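Local coordinates for protein histidinol-phosphatase (Listeria monocytogenes serotype 4b str. H7858, PDB 6NLR) that probably catalyses the hydrolysis of histidinol phosphate to histidinol and phosphate in histidine biosynthesis, using a trinuclear metal centre of cobalt and manganese, at residues D4-T9 and D117-L122; Y70-M75 and N109-Q114; N76-K81 and L86-G91; K164-A169 and R177-I182. All coordinates share one frame; numbering follows the deposited sequence.

Contact 1 of 4, residues D4-T9 and D117-L122. With CO (cobalt (II) ion), chain F.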
loop_
_atom_site.group_PDB
_atom_site.type_symbol
_atom_site.label_atom_id
_atom_site.label_comp_id
_atom_site.label_asym_id
_atom_site.label_seq_id
_atom_site.Cartn_x
_atom_site.Cartn_y
_atom_site.Cartn_z
ATOM N N ASP A 4 -5.391 2.345 12.988
ATOM C CA ASP A 4 -5.295 1.693 11.660
ATOM C C ASP A 4 -4.977 2.799 10.649
ATOM O O ASP A 4 -5.774 3.751 10.518
ATOM C CB ASP A 4 -6.553 0.871 11.355
ATOM C CG ASP A 4 -6.432 -0.002 10.109
ATOM O OD1 ASP A 4 -5.452 0.190 9.319
ATOM O OD2 ASP A 4 -7.334 -0.871 9.909
ATOM N N GLY A 5 -3.833 2.685 9.978
ATOM C CA GLY A 5 -3.364 3.697 9.021
ATOM C C GLY A 5 -3.697 3.338 7.591
ATOM O O GLY A 5 -3.243 4.088 6.701
ATOM N N HIS A 6 -4.464 2.270 7.326
ATOM C CA HIS A 6 -4.638 1.785 5.928
ATOM C C HIS A 6 -5.972 1.040 5.740
ATOM O O HIS A 6 -6.029 -0.195 5.960
ATOM C CB HIS A 6 -3.397 0.974 5.544
ATOM C CG HIS A 6 -3.261 0.701 4.086
ATOM N ND1 HIS A 6 -2.047 0.356 3.527
ATOM C CD2 HIS A 6 -4.166 0.660 3.089
ATOM C CE1 HIS A 6 -2.213 0.130 2.238
ATOM N NE2 HIS A 6 -3.505 0.311 1.941
ATOM N N THR A 7 -7.008 1.746 5.282
ATOM C CA THR A 7 -8.334 1.136 4.974
ATOM C C THR A 7 -8.890 1.695 3.666
ATOM O O THR A 7 -8.502 2.825 3.254
ATOM C CB THR A 7 -9.344 1.351 6.107
ATOM O OG1 THR A 7 -9.774 2.718 6.096
ATOM C CG2 THR A 7 -8.758 0.980 7.448
ATOM N N HIS A 8 -9.802 0.931 3.089
ATOM C CA HIS A 8 -10.488 1.199 1.802
ATOM C C HIS A 8 -11.998 1.249 2.045
ATOM O O HIS A 8 -12.429 1.027 3.197
ATOM C CB HIS A 8 -10.024 0.156 0.769
ATOM C CG HIS A 8 -8.568 0.289 0.460
ATOM N ND1 HIS A 8 -8.092 1.227 -0.440
ATOM C CD2 HIS A 8 -7.479 -0.321 0.976
ATOM C CE1 HIS A 8 -6.772 1.141 -0.502
ATOM N NE2 HIS A 8 -6.372 0.225 0.390
ATOM N N THR A 9 -12.771 1.512 0.988
ATOM C CA THR A 9 -14.198 1.896 1.062
ATOM C C THR A 9 -14.965 1.292 -0.108
ATOM O O THR A 9 -14.345 0.591 -0.944
ATOM C CB THR A 9 -14.329 3.426 1.015
ATOM O OG1 THR A 9 -13.996 3.902 -0.296
ATOM C CG2 THR A 9 -13.440 4.113 2.023
ATOM N N ASP A 117 -3.892 12.420 5.751
ATOM C CA ASP A 117 -2.983 11.248 5.854
ATOM C C ASP A 117 -2.789 10.716 4.441
ATOM O O ASP A 117 -3.419 11.244 3.484
ATOM C CB ASP A 117 -3.525 10.188 6.821
ATOM C CG ASP A 117 -2.501 9.198 7.369
ATOM O OD1 ASP A 117 -1.284 9.388 7.116
ATOM O OD2 ASP A 117 -2.934 8.225 8.064
ATOM N N GLY A 118 -1.927 9.726 4.303
ATOM C CA GLY A 118 -1.586 9.200 2.975
ATOM C C GLY A 118 -0.620 8.051 3.087
ATOM O O GLY A 118 0.118 7.975 4.080
ATOM N N VAL A 119 -0.670 7.177 2.088
ATOM C CA VAL A 119 0.283 6.068 1.889
ATOM C C VAL A 119 0.757 6.167 0.441
ATOM O O VAL A 119 -0.087 6.393 -0.459
ATOM C CB VAL A 119 -0.389 4.727 2.228
ATOM C CG1 VAL A 119 0.519 3.567 1.914
ATOM C CG2 VAL A 119 -0.810 4.661 3.693
ATOM N N LEU A 120 2.059 6.043 0.220
ATOM C CA LEU A 120 2.618 5.952 -1.145
ATOM C C LEU A 120 3.012 4.502 -1.368
ATOM O O LEU A 120 3.858 4.003 -0.606
ATOM C CB LEU A 120 3.808 6.897 -1.277
ATOM C CG LEU A 120 4.463 6.932 -2.654
ATOM C CD1 LEU A 120 3.528 7.535 -3.678
ATOM C CD2 LEU A 120 5.781 7.703 -2.589
ATOM N N SER A 121 2.400 3.876 -2.363
ATOM C CA SER A 121 2.496 2.422 -2.630
ATOM C C SER A 121 2.967 2.171 -4.066
ATOM O O SER A 121 2.455 2.824 -4.995
ATOM C CB SER A 121 1.172 1.757 -2.391
ATOM O OG SER A 121 0.888 1.757 -1.010
ATOM N N LEU A 122 3.844 1.198 -4.229
ATOM C CA LEU A 122 4.228 0.658 -5.557
ATOM C C LEU A 122 3.404 -0.611 -5.853
ATOM O O LEU A 122 3.559 -1.626 -5.116
ATOM C CB LEU A 122 5.732 0.388 -5.549
ATOM C CG LEU A 122 6.304 -0.084 -6.877
ATOM C CD1 LEU A 122 6.298 1.055 -7.898
ATOM C CD2 LEU A 122 7.687 -0.652 -6.676
HETATM CO CO CO F . -4.344 -0.609 0.212
HETATM O O HOH W 1 -2.500 -1.644 -0.415
#
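Val-119 pushes both of its methyl groups at the strand carrying Gly-5 and His-6, and those three residues make up most of the contact. The two strand segments, 4-7 and 117-121, are not sheet neighbours: their axes come within 7.7 Å at an angle of 62°, and no hydrogen bond joins them. Side chains have to bridge the gap. CG2 of Val-119 rests 3.9 Å from the carbonyl O of Gly-5. The other branch, CG1, stands anti to the valine's backbone N (chi1 175°), which turns it to the imidazole, where it approaches CE1 of His-6 obliquely at 4.4 Å.

His-6 also has its first torsion extended (chi1 -166°), and the ring therefore runs past the valine to put NE2 on the cobalt ion at 2.1 Å. NE2 of His-8 binds the same ion at 2.2 Å, with Glu-93, Asp-258 and water 1 among the other ligands. The backbone at His-6 is held by an Asx turn, in which His-6 N donates to Asp-4 OD1 at 3.0 Å from above the carboxylate plane.

At the far end, the Gly-5 carbonyl and the Asp-117 carboxylate do not bond to each other. NH2 of Arg-178 serves both, while Ser-36 and Arg-3 also hold Asp-117 OD2. Strands 34-40 and 87-95 lie between the two strands in the sheet order, and strand 3-7 pairs on its other side with strand 253-256, so Val-119 and His-6 meet across the interior of a distorted TIM-like barrel.

Contact 2 of 4, residues Y70-M75 and N109-Q114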
loop_
_atom_site.group_PDB
_atom_site.type_symbol
_atom_site.label_atom_id
_atom_site.label_comp_id
_atom_site.label_asym_id
_atom_site.label_seq_id
_atom_site.Cartn_x
_atom_site.Cartn_y
_atom_site.Cartn_z
ATOM N N TYR A 70 -17.463 13.039 -4.710
ATOM C CA TYR A 70 -18.397 12.127 -3.998
ATOM C C TYR A 70 -17.628 11.398 -2.889
ATOM O O TYR A 70 -18.160 11.254 -1.769
ATOM C CB TYR A 70 -19.080 11.186 -4.992
ATOM C CG TYR A 70 -19.904 11.906 -6.042
ATOM C CD1 TYR A 70 -21.146 12.449 -5.738
ATOM C CD2 TYR A 70 -19.420 12.084 -7.332
ATOM C CE1 TYR A 70 -21.886 13.144 -6.681
ATOM C CE2 TYR A 70 -20.164 12.745 -8.297
ATOM C CZ TYR A 70 -21.399 13.280 -7.970
ATOM O OH TYR A 70 -22.149 13.931 -8.916
ATOM N N TYR A 71 -16.384 11.004 -3.168
ATOM C CA TYR A 71 -15.491 10.352 -2.179
ATOM C C TYR A 71 -15.264 11.285 -0.989
ATOM O O TYR A 71 -15.524 10.863 0.154
ATOM C CB TYR A 71 -14.156 9.968 -2.809
ATOM C CG TYR A 71 -13.107 9.533 -1.821
ATOM C CD1 TYR A 71 -13.230 8.335 -1.144
ATOM C CD2 TYR A 71 -11.986 10.304 -1.574
ATOM C CE1 TYR A 71 -12.268 7.916 -0.246
ATOM C CE2 TYR A 71 -11.009 9.899 -0.685
ATOM C CZ TYR A 71 -11.145 8.693 -0.022
ATOM O OH TYR A 71 -10.179 8.245 0.836
ATOM N N PHE A 72 -14.820 12.519 -1.247
ATOM C CA PHE A 72 -14.556 13.514 -0.178
ATOM C C PHE A 72 -15.841 13.818 0.590
ATOM O O PHE A 72 -15.796 13.889 1.817
ATOM C CB PHE A 72 -13.916 14.785 -0.736
ATOM C CG PHE A 72 -12.443 14.613 -0.986
ATOM C CD1 PHE A 72 -11.600 14.269 0.051
ATOM C CD2 PHE A 72 -11.913 14.763 -2.254
ATOM C CE1 PHE A 72 -10.239 14.129 -0.160
ATOM C CE2 PHE A 72 -10.555 14.613 -2.468
ATOM C CZ PHE A 72 -9.727 14.299 -1.422
ATOM N N LYS A 73 -16.965 13.982 -0.101
ATOM C CA LYS A 73 -18.236 14.288 0.583
ATOM C C LYS A 73 -18.573 13.148 1.558
ATOM O O LYS A 73 -18.878 13.440 2.720
ATOM C CB LYS A 73 -19.345 14.503 -0.444
ATOM C CG LYS A 73 -20.711 14.741 0.163
ATOM C CD LYS A 73 -21.794 14.816 -0.867
ATOM C CE LYS A 73 -23.152 15.034 -0.243
ATOM N NZ LYS A 73 -24.207 14.579 -1.164
ATOM N N LYS A 74 -18.545 11.892 1.105
ATOM C CA LYS A 74 -18.936 10.729 1.948
ATOM C C LYS A 74 -17.973 10.615 3.133
ATOM O O LYS A 74 -18.418 10.454 4.261
ATOM C CB LYS A 74 -18.982 9.444 1.125
ATOM C CG LYS A 74 -19.264 8.168 1.917
ATOM C CD LYS A 74 -20.608 8.181 2.613
ATOM C CE LYS A 74 -20.840 6.936 3.440
ATOM N NZ LYS A 74 -20.894 5.735 2.578
HETATM N N MSE A 75 -16.656 10.683 2.886
HETATM C CA MSE A 75 -15.708 10.437 3.966
HETATM C C MSE A 75 -15.758 11.562 5.008
HETATM O O MSE A 75 -15.581 11.297 6.188
HETATM C CB MSE A 75 -14.278 10.269 3.439
HETATM C CG MSE A 75 -14.055 9.071 2.521
HETATM SE SE MSE A 75 -15.170 7.503 2.974
HETATM C CE MSE A 75 -15.933 6.900 1.263
ATOM N N ASN A 109 -0.704 18.075 -5.628
ATOM C CA ASN A 109 -0.817 19.550 -5.479
ATOM C C ASN A 109 -2.295 19.955 -5.558
ATOM O O ASN A 109 -2.678 20.869 -4.820
ATOM C CB ASN A 109 0.044 20.330 -6.479
ATOM C CG ASN A 109 1.533 20.242 -6.180
ATOM O OD1 ASN A 109 2.342 20.515 -7.057
ATOM N ND2 ASN A 109 1.924 19.890 -4.965
ATOM N N GLU A 110 -3.114 19.313 -6.394
ATOM C CA GLU A 110 -4.545 19.717 -6.514
ATOM C C GLU A 110 -5.354 19.214 -5.304
ATOM O O GLU A 110 -6.086 20.008 -4.736
ATOM C CB GLU A 110 -5.165 19.236 -7.825
ATOM C CG GLU A 110 -6.629 19.617 -7.940
ATOM C CD GLU A 110 -7.240 19.538 -9.332
ATOM O OE1 GLU A 110 -6.598 18.950 -10.231
ATOM O OE2 GLU A 110 -8.366 20.064 -9.514
ATOM N N TYR A 111 -5.267 17.940 -4.935
ATOM C CA TYR A 111 -6.189 17.309 -3.953
ATOM C C TYR A 111 -5.543 17.180 -2.565
ATOM O O TYR A 111 -6.285 17.018 -1.580
ATOM C CB TYR A 111 -6.670 15.961 -4.487
ATOM C CG TYR A 111 -7.508 16.117 -5.729
ATOM C CD1 TYR A 111 -8.820 16.556 -5.658
ATOM C CD2 TYR A 111 -6.962 15.888 -6.978
ATOM C CE1 TYR A 111 -9.579 16.747 -6.800
ATOM C CE2 TYR A 111 -7.704 16.079 -8.129
ATOM C CZ TYR A 111 -9.018 16.497 -8.039
ATOM O OH TYR A 111 -9.725 16.664 -9.194
ATOM N N GLY A 112 -4.221 17.304 -2.476
ATOM C CA GLY A 112 -3.488 17.201 -1.204
ATOM C C GLY A 112 -4.109 18.047 -0.094
ATOM O O GLY A 112 -4.214 17.578 1.025
ATOM N N PRO A 113 -4.506 19.314 -0.345
ATOM C CA PRO A 113 -5.088 20.161 0.695
ATOM C C PRO A 113 -6.371 19.594 1.318
ATOM O O PRO A 113 -6.715 20.039 2.379
ATOM C CB PRO A 113 -5.371 21.493 -0.041
ATOM C CG PRO A 113 -4.332 21.510 -1.134
ATOM C CD PRO A 113 -4.311 20.059 -1.596
ATOM N N GLN A 114 -7.058 18.650 0.663
ATOM C CA GLN A 114 -8.318 18.055 1.194
ATOM C C GLN A 114 -8.019 16.820 2.056
ATOM O O GLN A 114 -8.973 16.184 2.502
ATOM C CB GLN A 114 -9.253 17.705 0.036
ATOM C CG GLN A 114 -9.909 18.939 -0.585
ATOM C CD GLN A 114 -10.766 18.524 -1.751
ATOM O OE1 GLN A 114 -11.892 18.060 -1.568
ATOM N NE2 GLN A 114 -10.215 18.652 -2.950
#
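The side chain of Gln-114 crosses that of Phe-72 at about a right angle, over one face of the phenyl ring. The glutamine's first torsion (chi1 -74°) puts CG anti to the carbonyl carbon, and the extended chain beyond brings two separate parts of the side chain over the ring. CB sits 3.9 Å from the ring centroid and 22° off the normal, a CH-pi contact. Farther out, OE1 reaches the rim of the same face, 3.4 Å from Phe-72 CD2. The amide plane is tilted 34° from the ring, and OE1 is its nearest atom to the ring.

The other face of Phe-72 is met by CD2 of Tyr-71, its neighbour in the helix, over the ring centre. Tyr-111 adds a smaller touch, its CD1 coming obliquely to Phe-72 CE2 at 4.1 Å; its ring also meets that of Phe-107. In addition the phenyl packs on Ile-90 of strand 87-95.

No hydrogen bond crosses here. Helix 68-81 is joined through the Phe-72 side chain to the 3-10 turn, 112-114, that follows helix 101-111, an association of successive outer helices in an alpha/beta barrel of the PHP family.

Contact 3 of 4, residues N76-K81 and L86-G91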
loop_
_atom_site.group_PDB
_atom_site.type_symbol
_atom_site.label_atom_id
_atom_site.label_comp_id
_atom_site.label_asym_id
_atom_site.label_seq_id
_atom_site.Cartn_x
_atom_site.Cartn_y
_atom_site.Cartn_z
ATOM N N ASN A 76 -15.923 12.813 4.568
ATOM C CA ASN A 76 -16.028 13.946 5.472
ATOM C C ASN A 76 -17.284 13.784 6.330
ATOM O O ASN A 76 -17.243 14.101 7.526
ATOM C CB ASN A 76 -16.015 15.300 4.735
ATOM C CG ASN A 76 -14.588 15.765 4.457
ATOM O OD1 ASN A 76 -14.129 15.831 3.306
ATOM N ND2 ASN A 76 -13.841 16.009 5.516
ATOM N N HIS A 77 -18.367 13.274 5.761
ATOM C CA HIS A 77 -19.618 13.000 6.526
ATOM C C HIS A 77 -19.318 11.971 7.639
ATOM O O HIS A 77 -19.725 12.174 8.797
ATOM C CB HIS A 77 -20.714 12.531 5.561
ATOM C CG HIS A 77 -21.882 11.893 6.231
ATOM N ND1 HIS A 77 -22.751 12.614 6.987
ATOM C CD2 HIS A 77 -22.327 10.610 6.243
ATOM C CE1 HIS A 77 -23.667 11.809 7.486
ATOM N NE2 HIS A 77 -23.439 10.570 7.038
ATOM N N ILE A 78 -18.626 10.885 7.293
ATOM C CA ILE A 78 -18.345 9.768 8.247
ATOM C C ILE A 78 -17.388 10.266 9.335
ATOM O O ILE A 78 -17.603 9.959 10.494
ATOM C CB ILE A 78 -17.798 8.549 7.486
ATOM C CG1 ILE A 78 -18.857 7.971 6.551
ATOM C CG2 ILE A 78 -17.273 7.510 8.452
ATOM C CD1 ILE A 78 -20.111 7.547 7.253
ATOM N N LYS A 79 -16.403 11.069 8.957
ATOM C CA LYS A 79 -15.405 11.639 9.898
ATOM C C LYS A 79 -16.124 12.449 10.982
ATOM O O LYS A 79 -15.822 12.245 12.178
ATOM C CB LYS A 79 -14.406 12.514 9.143
ATOM C CG LYS A 79 -13.535 13.366 10.063
ATOM C CD LYS A 79 -12.451 14.124 9.376
ATOM C CE LYS A 79 -11.540 14.747 10.404
ATOM N NZ LYS A 79 -10.361 15.337 9.750
ATOM N N LYS A 80 -17.046 13.329 10.587
ATOM C CA LYS A 80 -17.790 14.174 11.553
ATOM C C LYS A 80 -18.764 13.307 12.350
ATOM O O LYS A 80 -18.910 13.537 13.560
ATOM C CB LYS A 80 -18.544 15.290 10.826
ATOM C CG LYS A 80 -17.634 16.328 10.184
ATOM C CD LYS A 80 -18.329 17.615 9.863
ATOM C CE LYS A 80 -17.403 18.575 9.155
ATOM N NZ LYS A 80 -17.515 18.410 7.688
ATOM N N LYS A 81 -19.425 12.349 11.690
ATOM C CA LYS A 81 -20.498 11.568 12.352
ATOM C C LYS A 81 -19.907 10.828 13.551
ATOM O O LYS A 81 -20.600 10.742 14.549
ATOM C CB LYS A 81 -21.168 10.585 11.386
ATOM C CG LYS A 81 -22.288 9.767 11.997
ATOM C CD LYS A 81 -23.067 9.005 10.970
ATOM C CE LYS A 81 -24.321 8.373 11.541
ATOM N NZ LYS A 81 -25.089 7.691 10.466
ATOM N N LEU A 86 -13.963 8.133 17.382
ATOM C CA LEU A 86 -12.859 7.695 16.497
ATOM C C LEU A 86 -12.322 8.939 15.789
ATOM O O LEU A 86 -13.141 9.651 15.186
ATOM C CB LEU A 86 -13.437 6.699 15.478
ATOM C CG LEU A 86 -12.427 5.892 14.680
ATOM C CD1 LEU A 86 -11.676 4.946 15.583
ATOM C CD2 LEU A 86 -13.107 5.102 13.572
ATOM N N LEU A 87 -11.009 9.168 15.828
ATOM C CA LEU A 87 -10.365 10.192 14.981
ATOM C C LEU A 87 -10.155 9.599 13.583
ATOM O O LEU A 87 -9.328 8.673 13.438
ATOM C CB LEU A 87 -9.057 10.651 15.624
ATOM C CG LEU A 87 -8.269 11.676 14.805
ATOM C CD1 LEU A 87 -9.148 12.889 14.495
ATOM C CD2 LEU A 87 -6.991 12.081 15.546
ATOM N N ILE A 88 -10.880 10.113 12.594
ATOM C CA ILE A 88 -10.808 9.625 11.186
ATOM C C ILE A 88 -9.967 10.593 10.358
ATOM O O ILE A 88 -10.242 11.787 10.390
ATOM C CB ILE A 88 -12.220 9.397 10.627
ATOM C CG1 ILE A 88 -12.889 8.260 11.412
ATOM C CG2 ILE A 88 -12.170 9.134 9.130
ATOM C CD1 ILE A 88 -14.317 7.991 11.061
ATOM N N HIS A 89 -8.964 10.071 9.669
ATOM C CA HIS A 89 -8.168 10.823 8.674
ATOM C C HIS A 89 -8.645 10.400 7.282
ATOM O O HIS A 89 -9.117 9.254 7.122
ATOM C CB HIS A 89 -6.665 10.607 8.868
ATOM C CG HIS A 89 -6.157 10.918 10.232
ATOM N ND1 HIS A 89 -6.183 12.178 10.754
ATOM C CD2 HIS A 89 -5.591 10.120 11.181
ATOM C CE1 HIS A 89 -5.656 12.164 11.973
ATOM N NE2 HIS A 89 -5.286 10.895 12.259
ATOM N N ILE A 90 -8.564 11.317 6.326
ATOM C CA ILE A 90 -8.992 11.096 4.926
ATOM C C ILE A 90 -7.803 11.382 4.022
ATOM O O ILE A 90 -7.194 12.432 4.124
ATOM C CB ILE A 90 -10.199 11.977 4.583
ATOM C CG1 ILE A 90 -11.333 11.782 5.595
ATOM C CG2 ILE A 90 -10.638 11.697 3.156
ATOM C CD1 ILE A 90 -12.471 12.759 5.450
ATOM N N GLY A 91 -7.506 10.463 3.126
ATOM C CA GLY A 91 -6.479 10.683 2.099
ATOM C C GLY A 91 -6.528 9.594 1.066
ATOM O O GLY A 91 -7.623 9.047 0.802
HETATM O O HOH W 2 -13.452 11.366 13.168
#
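The helix carrying Ile-78 and Lys-79 runs almost antiparallel to the strand carrying Ile-88 and Ile-90, with axes 164° apart in direction and 7.9 Å apart at closest, as expected where the helix of a beta-alpha-beta crossover turns back into its second strand. Both isoleucines point their side chains at the helix. CD1 of Ile-88 touches Ile-78 CG2 at 4.0 Å, the two side chains crossing at a slant, while its CG2 branch lies against CB of Lys-79. Ile-90 sends CD1 up beside the backbone N of Asn-76, under the amide end of that residue's side chain, the two side chains crossing at about a right angle.

Lys-79 is fully extended, its CG anti to the backbone N (chi1 168°), and its methylenes pass across the strand, over the Ile-88 carbonyl. CE comes within 3.2 Å of Ile-88 O, and the ammonium is carried on toward Asp-116, a long and weak ion pair. That carboxylate also takes a hydrogen bond from His-89.

Water 2 ties the ends together: it donates to Lys-79 O and to Leu-86 O, both at 2.7 Å, and accepts from Ile-88 N at 2.9 Å. With no direct hydrogen bond between the segments, cohesion comes mainly from apolar contacts, helped by water 2, whose three bonds satisfy polar backbone atoms where the chain leaves the helix and enters the strand.

Contact 4 of 4, residues K164-A169 and R177-I182. With MN (manganese (II) ion), chain E.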
loop_
_atom_site.group_PDB
_atom_site.type_symbol
_atom_site.label_atom_id
_atom_site.label_comp_id
_atom_site.label_asym_id
_atom_site.label_seq_id
_atom_site.Cartn_x
_atom_site.Cartn_y
_atom_site.Cartn_z
ATOM N N LYS A 164 12.634 2.230 -3.695
ATOM C CA LYS A 164 13.710 3.220 -3.482
ATOM C C LYS A 164 13.384 4.497 -4.272
ATOM O O LYS A 164 13.485 5.596 -3.701
ATOM C CB LYS A 164 15.053 2.602 -3.868
ATOM C CG LYS A 164 16.260 3.517 -3.707
ATOM C CD LYS A 164 17.557 2.781 -3.954
ATOM C CE LYS A 164 18.787 3.641 -3.749
ATOM N NZ LYS A 164 19.008 4.543 -4.901
ATOM N N GLN A 165 13.015 4.368 -5.545
ATOM C CA GLN A 165 12.600 5.515 -6.390
ATOM C C GLN A 165 11.415 6.250 -5.753
ATOM O O GLN A 165 11.420 7.504 -5.752
ATOM C CB GLN A 165 12.250 5.044 -7.799
ATOM C CG GLN A 165 13.463 4.724 -8.654
ATOM C CD GLN A 165 13.008 4.254 -10.013
ATOM O OE1 GLN A 165 12.168 3.371 -10.140
ATOM N NE2 GLN A 165 13.521 4.886 -11.038
ATOM N N SER A 166 10.421 5.522 -5.230
ATOM C CA SER A 166 9.243 6.145 -4.559
ATOM C C SER A 166 9.708 7.000 -3.365
ATOM O O SER A 166 9.180 8.110 -3.161
ATOM C CB SER A 166 8.201 5.121 -4.165
ATOM O OG SER A 166 8.544 4.435 -2.963
ATOM N N ILE A 167 10.693 6.535 -2.611
ATOM C CA ILE A 167 11.209 7.276 -1.420
ATOM C C ILE A 167 11.954 8.535 -1.867
ATOM O O ILE A 167 11.757 9.591 -1.238
ATOM C CB ILE A 167 12.074 6.357 -0.548
ATOM C CG1 ILE A 167 11.224 5.220 0.038
ATOM C CG2 ILE A 167 12.784 7.147 0.533
ATOM C CD1 ILE A 167 12.040 4.020 0.473
ATOM N N GLU A 168 12.750 8.426 -2.928
ATOM C CA GLU A 168 13.593 9.531 -3.445
ATOM C C GLU A 168 12.713 10.579 -4.133
ATOM O O GLU A 168 13.143 11.698 -4.208
ATOM C CB GLU A 168 14.619 9.019 -4.461
ATOM C CG GLU A 168 15.697 8.132 -3.861
ATOM C CD GLU A 168 16.514 7.307 -4.864
ATOM O OE1 GLU A 168 16.033 7.046 -6.022
ATOM O OE2 GLU A 168 17.641 6.908 -4.492
ATOM N N ALA A 169 11.545 10.210 -4.644
ATOM C CA ALA A 169 10.747 11.053 -5.568
ATOM C C ALA A 169 10.373 12.404 -4.914
ATOM O O ALA A 169 9.964 12.434 -3.746
ATOM C CB ALA A 169 9.520 10.316 -6.012
ATOM N N ARG A 177 4.144 10.449 3.529
ATOM C CA ARG A 177 5.404 10.146 4.238
ATOM C C ARG A 177 5.384 8.719 4.778
ATOM O O ARG A 177 6.350 8.352 5.488
ATOM C CB ARG A 177 5.593 11.201 5.315
ATOM C CG ARG A 177 5.785 12.572 4.684
ATOM C CD ARG A 177 6.267 13.566 5.667
ATOM N NE ARG A 177 6.379 14.886 5.056
ATOM C CZ ARG A 177 6.397 16.011 5.757
ATOM N NH1 ARG A 177 6.304 15.934 7.076
ATOM N NH2 ARG A 177 6.508 17.184 5.148
ATOM N N ARG A 178 4.339 7.952 4.471
ATOM C CA ARG A 178 4.225 6.543 4.903
ATOM C C ARG A 178 4.273 5.660 3.659
ATOM O O ARG A 178 3.441 5.797 2.754
ATOM C CB ARG A 178 2.961 6.308 5.729
ATOM C CG ARG A 178 2.936 4.907 6.349
ATOM C CD ARG A 178 2.085 4.783 7.624
ATOM N NE ARG A 178 0.661 4.900 7.371
ATOM C CZ ARG A 178 -0.063 6.019 7.440
ATOM N NH1 ARG A 178 0.502 7.181 7.771
ATOM N NH2 ARG A 178 -1.364 5.965 7.196
HETATM N N MSE A 179 5.288 4.793 3.598
HETATM C CA MSE A 179 5.478 3.954 2.427
HETATM C C MSE A 179 4.672 2.677 2.636
HETATM O O MSE A 179 4.833 2.013 3.656
HETATM C CB MSE A 179 6.957 3.612 2.211
HETATM C CG MSE A 179 7.895 4.825 2.181
HETATM SE SE MSE A 179 7.530 6.045 0.645
HETATM C CE MSE A 179 6.526 7.494 1.523
ATOM N N GLY A 180 3.849 2.340 1.639
ATOM C CA GLY A 180 2.944 1.211 1.697
ATOM C C GLY A 180 3.632 -0.137 1.530
ATOM O O GLY A 180 4.533 -0.250 0.685
ATOM N N HIS A 181 3.200 -1.122 2.321
ATOM C CA HIS A 181 3.565 -2.569 2.245
ATOM C C HIS A 181 4.860 -2.807 1.452
ATOM O O HIS A 181 4.764 -3.354 0.343
ATOM C CB HIS A 181 2.377 -3.366 1.666
ATOM C CG HIS A 181 1.682 -2.724 0.504
ATOM N ND1 HIS A 181 2.375 -2.313 -0.635
ATOM C CD2 HIS A 181 0.362 -2.462 0.284
ATOM C CE1 HIS A 181 1.497 -1.817 -1.510
ATOM N NE2 HIS A 181 0.250 -1.889 -0.971
ATOM N N ILE A 182 6.046 -2.526 2.021
ATOM C CA ILE A 182 7.311 -2.497 1.224
ATOM C C ILE A 182 7.911 -3.892 0.961
ATOM O O ILE A 182 9.099 -3.940 0.590
ATOM C CB ILE A 182 8.372 -1.574 1.840
ATOM C CG1 ILE A 182 8.822 -2.037 3.227
ATOM C CG2 ILE A 182 7.903 -0.132 1.818
ATOM C CD1 ILE A 182 10.167 -1.446 3.644
HETATM MN MN MN E . -1.579 -1.359 -1.935
HETATM O O HOH W 3 -1.359 -3.633 -2.353
HETATM O O HOH W 1 -2.500 -1.644 -0.415
#
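One of the two manganese sites of the trinuclear centre takes a ligand from segment 177-182, and two residues before that ligand the side chain of Met-179, a selenomethionine in this crystal, packs on Ser-166 and Ile-167 of helix 152-168. Its CB points at the helix, and bends at chi2 (-64°) and chi3 (102°) lay the selenium against it. SE lies 3.8 Å from CG1 of Ile-167, and the CG atom behind it is 4.0 Å from the same carbon, the two side chains crossing at a slant. On the serine side SE meets Ser-166 OG at 4.1 Å, a van der Waals touch: that hydroxyl is spent within the helix on Val-163 O, which its position between the backbone N and carbonyl carbon (chi1 80°) makes possible.

Beyond Gly-180, His-181 puts NE2 on manganese at 2.1 Å, alongside water 3 at 2.3 Å. Glu-93 and His-123 are further protein ligands, and Asp-222 receives the backbone N-H of His-181. Helix 152-168 carries its own salt bridge one turn apart, Lys-164 NZ to Glu-168 OE2 at 2.8 Å on the syn side of the carboxylate.

Selenium and isoleucine carbons thus fill a buried apolar layer, with Leu-120 and Leu-221 of the adjoining strands also against Met-179. The helix interface itself is non-directional; the placing of the metal ligand probably depends more on the strand's backbone bonds and on the His-181 N-H to Asp-222.

Contacts 1 and 4 each include a segment that supplies metal ligands, their centres about 12 Å apart, whereas contacts 2 and 3 form a peripheral pair, also about 12 Å apart, sharing helix 68-81. Contact 3 is nested within the chain loop closed by contact 2, and that lies within the loop closed by contact 1; contact 4 follows. Strands 87-95 and 117-127 are sheet neighbours, linking contact 3 to contact 1. A backbone hydrogen bond from Gly-180 N to Leu-120 O joins contact 4 to contact 1, continuing the barrel wall into the second sheet. Outer helices thus back the strands, while segment 4-9 and His-181 bring cobalt and manganese ligands together.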